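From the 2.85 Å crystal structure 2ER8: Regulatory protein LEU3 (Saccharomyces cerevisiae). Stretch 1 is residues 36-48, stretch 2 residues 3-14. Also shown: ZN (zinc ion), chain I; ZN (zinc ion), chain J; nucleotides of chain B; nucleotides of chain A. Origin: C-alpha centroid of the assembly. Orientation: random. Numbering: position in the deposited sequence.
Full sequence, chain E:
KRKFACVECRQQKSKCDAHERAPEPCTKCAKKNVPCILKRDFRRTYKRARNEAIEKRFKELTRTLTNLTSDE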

# COMPACT_ATOMS: atom_id res chain seq x y z
N CYS E 36 9.56 -17.41 14.54
CA CYS E 36 8.68 -17.01 13.46
C CYS E 36 7.23 -17.08 13.95
O CYS E 36 6.57 -18.12 13.82
CB CYS E 36 8.88 -17.93 12.26
SG CYS E 36 7.88 -17.50 10.86
N ILE E 37 6.74 -15.98 14.50
CA ILE E 37 5.39 -15.96 15.03
C ILE E 37 4.38 -15.40 14.05
O ILE E 37 4.70 -14.47 13.32
CB ILE E 37 5.36 -15.13 16.30
CG1 ILE E 37 6.36 -15.71 17.30
CG2 ILE E 37 3.98 -15.12 16.88
CD1 ILE E 37 6.46 -14.97 18.62
N LEU E 38 3.17 -15.95 14.03
CA LEU E 38 2.11 -15.44 13.15
C LEU E 38 0.95 -14.80 13.96
O LEU E 38 0.43 -15.42 14.89
CB LEU E 38 1.53 -16.54 12.27
CG LEU E 38 2.52 -17.55 11.68
CD1 LEU E 38 1.95 -18.10 10.38
CD2 LEU E 38 3.84 -16.90 11.40
N LYS E 39 0.56 -13.58 13.60
CA LYS E 39 -0.52 -12.93 14.32
C LYS E 39 -1.27 -12.06 13.31
O LYS E 39 -0.80 -10.97 13.00
CB LYS E 39 0.06 -12.07 15.49
N ARG E 40 -2.40 -12.53 12.79
CA ARG E 40 -3.17 -11.76 11.82
C ARG E 40 -3.39 -10.31 12.23
O ARG E 40 -3.19 -9.40 11.42
CB ARG E 40 -4.54 -12.38 11.62
CG ARG E 40 -4.51 -13.67 10.90
CD ARG E 40 -5.75 -13.78 10.05
NE ARG E 40 -5.80 -15.06 9.35
CZ ARG E 40 -5.98 -16.22 9.97
NH1 ARG E 40 -6.12 -16.25 11.29
NH2 ARG E 40 -6.02 -17.34 9.26
N ASP E 41 -3.79 -10.10 13.47
CA ASP E 41 -4.07 -8.75 13.97
C ASP E 41 -2.81 -7.86 14.18
O ASP E 41 -2.91 -6.72 14.66
CB ASP E 41 -4.90 -8.87 15.29
N PHE E 42 -1.62 -8.35 13.79
CA PHE E 42 -0.35 -7.63 14.00
C PHE E 42 -0.10 -6.50 13.04
O PHE E 42 -0.20 -6.69 11.83
CB PHE E 42 0.86 -8.58 13.93
CG PHE E 42 2.21 -7.88 14.00
CD1 PHE E 42 2.67 -7.33 15.19
CD2 PHE E 42 2.99 -7.73 12.85
CE1 PHE E 42 3.87 -6.64 15.25
CE2 PHE E 42 4.20 -7.03 12.90
CZ PHE E 42 4.64 -6.49 14.11
N ARG E 43 0.24 -5.35 13.59
CA ARG E 43 0.57 -4.18 12.79
C ARG E 43 2.03 -3.78 13.08
O ARG E 43 2.50 -3.80 14.22
CB ARG E 43 -0.39 -3.03 13.11
CG ARG E 43 -1.71 -3.02 12.32
CD ARG E 43 -2.64 -1.94 12.87
NE ARG E 43 -3.11 -2.26 14.22
CZ ARG E 43 -3.70 -1.41 15.06
NH1 ARG E 43 -3.91 -0.15 14.69
NH2 ARG E 43 -4.09 -1.82 16.27
N ARG E 44 2.75 -3.43 12.02
CA ARG E 44 4.15 -3.03 12.11
C ARG E 44 4.30 -1.93 13.14
O ARG E 44 3.34 -1.51 13.76
CB ARG E 44 4.61 -2.50 10.75
CG ARG E 44 6.08 -2.48 10.54
CD ARG E 44 6.43 -1.98 9.18
NE ARG E 44 6.98 -0.64 9.26
CZ ARG E 44 8.18 -0.36 9.77
NH1 ARG E 44 8.96 -1.30 10.25
NH2 ARG E 44 8.59 0.89 9.79
N THR E 45 5.53 -1.47 13.34
CA THR E 45 5.77 -0.38 14.28
C THR E 45 6.93 0.46 13.75
O THR E 45 8.00 -0.06 13.46
CB THR E 45 6.05 -0.89 15.72
OG1 THR E 45 7.03 -0.06 16.33
CG2 THR E 45 6.50 -2.34 15.74
N TYR E 46 6.66 1.75 13.59
CA TYR E 46 7.65 2.71 13.03
C TYR E 46 8.71 3.09 14.08
O TYR E 46 8.48 3.94 14.94
CB TYR E 46 6.91 3.93 12.46
CG TYR E 46 6.25 3.55 11.16
CD1 TYR E 46 5.19 2.65 11.17
CD2 TYR E 46 6.65 4.07 9.94
CE1 TYR E 46 4.57 2.21 10.01
CE2 TYR E 46 6.04 3.63 8.74
CZ TYR E 46 5.01 2.69 8.77
OH TYR E 46 4.43 2.24 7.61
N LYS E 47 9.88 2.47 13.97
CA LYS E 47 10.99 2.67 14.89
C LYS E 47 11.55 4.08 14.92
O LYS E 47 11.58 4.71 15.97
CB LYS E 47 12.12 1.70 14.55
CG LYS E 47 11.70 0.24 14.49
CD LYS E 47 11.09 -0.24 15.80
CE LYS E 47 11.37 -1.72 16.02
NZ LYS E 47 12.82 -2.01 16.18
N ARG E 48 11.98 4.57 13.77
CA ARG E 48 12.58 5.90 13.60
C ARG E 48 11.75 7.01 14.23
O ARG E 48 12.29 7.93 14.85
CB ARG E 48 12.79 6.16 12.11
CG ARG E 48 13.97 7.05 11.77
CD ARG E 48 14.37 6.84 10.31
NE ARG E 48 14.86 5.48 10.07
CZ ARG E 48 15.23 5.01 8.88
NH1 ARG E 48 15.15 5.78 7.81
NH2 ARG E 48 15.70 3.78 8.75
ZN ZN I . 9.00 -15.56 10.43
ZN ZN J . 8.34 -14.40 7.60
P DC B 3 11.08 2.71 10.77
OP1 DC B 3 11.12 4.00 11.56
OP2 DC B 3 10.26 1.56 11.30
O5' DC B 3 10.53 3.13 9.34
C5' DC B 3 11.15 2.60 8.20
C4' DC B 3 10.85 3.46 7.01
O4' DC B 3 11.37 2.73 5.89
C3' DC B 3 9.37 3.64 6.73
O3' DC B 3 9.26 4.80 5.91
C2' DC B 3 9.05 2.38 5.95
C1' DC B 3 10.32 2.15 5.16
N1 DC B 3 10.66 0.75 4.90
C2 DC B 3 11.21 0.43 3.65
O2 DC B 3 11.35 1.34 2.80
N3 DC B 3 11.56 -0.84 3.39
C4 DC B 3 11.39 -1.78 4.31
N4 DC B 3 11.76 -3.03 3.98
C5 DC B 3 10.83 -1.49 5.60
C6 DC B 3 10.48 -0.22 5.85
P DA A 7 0.36 -9.20 4.77
OP1 DA A 7 0.06 -10.47 5.47
OP2 DA A 7 1.07 -8.13 5.52
O5' DA A 7 1.21 -9.52 3.47
C5' DA A 7 0.73 -10.43 2.53
C4' DA A 7 1.54 -10.36 1.26
O4' DA A 7 1.39 -9.05 0.66
C3' DA A 7 3.04 -10.53 1.49
O3' DA A 7 3.64 -11.16 0.35
C2' DA A 7 3.50 -9.10 1.69
C1' DA A 7 2.60 -8.33 0.72
N9 DA A 7 2.27 -6.95 1.05
C8 DA A 7 1.84 -6.50 2.27
N7 DA A 7 1.67 -5.19 2.33
C5 DA A 7 1.99 -4.75 1.05
C6 DA A 7 2.01 -3.44 0.47
N6 DA A 7 1.69 -2.32 1.14
N1 DA A 7 2.38 -3.33 -0.83
C2 DA A 7 2.72 -4.47 -1.49
N3 DA A 7 2.75 -5.76 -1.05
C4 DA A 7 2.36 -5.82 0.25
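Stretch 2 (3-14) KFACVECRQQKS

Stretch 2 enters as an extended segment, forms a short helix over residues 7-11 and leaves helical geometry at Gln12. Stretch 1 is loop or turn until its helix begins at Lys47, with a type I beta turn from Lys39 to Phe42 closed by Phe42 N to Lys39 O at 2.9 Å. The CA register gives no single running direction: Leu38 CA lies 4.6 Å from Cys6 CA and Arg40 CA 6.9 Å from Phe4 CA, so the chains run antiparallel there, whereas Arg44 returns to within 4.6 Å of Gln11 (CA to CA) after the turn. No crossing angle is assigned. Together the stretches bury 884 Å². Val7 N donates to Ile37 O (2.8 Å, 155°), a first-turn amide with no helical acceptor before it in the chain.

Cys6 caps the helix, its SG accepting from Cys9 N at 3.4 Å, and the same SG bridges both zinc ions. Cys36 SG binds the chain I zinc at 2.3 Å, tying the start of stretch 1 to this corner.

Among the side chains, Phe4 packs its CZ against Leu38 CB at 3.4 Å, while Arg40 CZ sits 5.0 Å from the Phe4 ring centroid, 17° off the normal, a cation-pi arrangement. The Phe42 ring receives Val7 CG1 over one face, 3.6 Å from its centroid; Arg10 CB lies at its edge, 3.6 Å from CE2.

Arg10 holds the turn through NH1, which donates to Arg40 O (3.0 Å, 172°) and weakly to Phe42 O (2.9 Å, 121°); its NH2 reaches DA7 OP1 at 2.9 Å. Arg44 likewise joins protein and DNA: NH1 donates to Gln11 O at 2.6 Å and NH2 to DC3 OP2 at a very short 2.3 Å. Finally, Gln11 NE2 donates to Thr45 O (3.0 Å, 163°), fastening the helix to the extended loop before Lys47.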

# COMPACT_ATOMS: atom_id res chain seq x y z
N LYS E 3 -2.56 -15.64 2.18
CA LYS E 3 -1.56 -16.09 3.15
C LYS E 3 -0.88 -14.89 3.79
O LYS E 3 -0.17 -14.15 3.10
CB LYS E 3 -0.51 -16.94 2.45
CG LYS E 3 -1.08 -17.95 1.49
CD LYS E 3 0.02 -18.70 0.78
CE LYS E 3 -0.55 -19.54 -0.35
NZ LYS E 3 -1.67 -20.41 0.13
N PHE E 4 -1.08 -14.68 5.09
CA PHE E 4 -0.46 -13.54 5.77
C PHE E 4 1.02 -13.79 6.15
O PHE E 4 1.43 -14.94 6.32
CB PHE E 4 -1.29 -13.13 7.01
CG PHE E 4 -1.24 -14.11 8.16
CD1 PHE E 4 -1.20 -13.64 9.49
CD2 PHE E 4 -1.27 -15.48 7.93
CE1 PHE E 4 -1.18 -14.52 10.56
CE2 PHE E 4 -1.26 -16.38 8.99
CZ PHE E 4 -1.21 -15.90 10.32
N ALA E 5 1.83 -12.73 6.24
CA ALA E 5 3.25 -12.82 6.60
C ALA E 5 3.44 -12.85 8.13
O ALA E 5 2.59 -12.38 8.92
CB ALA E 5 4.00 -11.67 6.01
N CYS E 6 4.56 -13.43 8.56
CA CYS E 6 4.82 -13.56 9.98
C CYS E 6 5.21 -12.21 10.53
O CYS E 6 5.69 -11.34 9.82
CB CYS E 6 5.96 -14.53 10.22
SG CYS E 6 7.50 -13.77 9.95
N VAL E 7 5.00 -12.07 11.83
CA VAL E 7 5.31 -10.84 12.54
C VAL E 7 6.57 -10.17 12.08
O VAL E 7 6.52 -9.07 11.59
CB VAL E 7 5.46 -11.12 14.00
CG1 VAL E 7 5.72 -9.86 14.75
CG2 VAL E 7 4.22 -11.81 14.49
N GLU E 8 7.70 -10.83 12.26
CA GLU E 8 8.99 -10.27 11.89
C GLU E 8 9.04 -9.80 10.46
O GLU E 8 9.54 -8.71 10.21
CB GLU E 8 10.11 -11.28 12.13
CG GLU E 8 11.49 -10.69 12.00
CD GLU E 8 11.63 -9.35 12.76
OE1 GLU E 8 11.00 -9.19 13.83
OE2 GLU E 8 12.38 -8.45 12.29
N CYS E 9 8.55 -10.59 9.52
CA CYS E 9 8.58 -10.13 8.14
C CYS E 9 7.72 -8.92 7.94
O CYS E 9 8.08 -8.03 7.18
CB CYS E 9 8.17 -11.24 7.23
SG CYS E 9 9.53 -12.34 7.24
N ARG E 10 6.60 -8.84 8.64
CA ARG E 10 5.73 -7.65 8.57
C ARG E 10 6.42 -6.42 9.12
O ARG E 10 6.33 -5.34 8.57
CB ARG E 10 4.46 -7.83 9.36
CG ARG E 10 3.42 -8.58 8.61
CD ARG E 10 2.12 -8.52 9.32
NE ARG E 10 1.09 -9.11 8.48
CZ ARG E 10 -0.15 -9.33 8.90
NH1 ARG E 10 -0.47 -8.99 10.14
NH2 ARG E 10 -1.03 -9.88 8.09
N GLN E 11 7.08 -6.59 10.26
CA GLN E 11 7.84 -5.53 10.90
C GLN E 11 8.92 -5.02 9.94
O GLN E 11 9.19 -3.81 9.86
CB GLN E 11 8.48 -6.07 12.17
CG GLN E 11 9.44 -5.09 12.83
CD GLN E 11 8.79 -3.79 13.23
OE1 GLN E 11 7.63 -3.80 13.68
NE2 GLN E 11 9.53 -2.66 13.10
N GLN E 12 9.54 -5.95 9.22
CA GLN E 12 10.60 -5.57 8.27
C GLN E 12 10.12 -5.42 6.80
O GLN E 12 10.92 -5.24 5.87
CB GLN E 12 11.78 -6.55 8.37
CG GLN E 12 12.28 -6.78 9.75
CD GLN E 12 12.66 -5.53 10.46
OE1 GLN E 12 13.08 -4.58 9.83
NE2 GLN E 12 12.57 -5.53 11.78
N LYS E 13 8.80 -5.48 6.59
CA LYS E 13 8.24 -5.37 5.25
C LYS E 13 9.04 -6.23 4.30
O LYS E 13 9.28 -5.85 3.15
CB LYS E 13 8.25 -3.92 4.77
CG LYS E 13 7.21 -3.05 5.39
CD LYS E 13 7.22 -1.68 4.74
CE LYS E 13 6.05 -0.86 5.21
NZ LYS E 13 5.92 0.45 4.49
N SER E 14 9.48 -7.39 4.77
CA SER E 14 10.26 -8.32 3.94
C SER E 14 9.41 -9.51 3.44
O SER E 14 8.40 -9.91 4.07
CB SER E 14 11.47 -8.84 4.74
OG SER E 14 11.07 -9.66 5.82
O HOH W 1 7.86 -13.24 13.75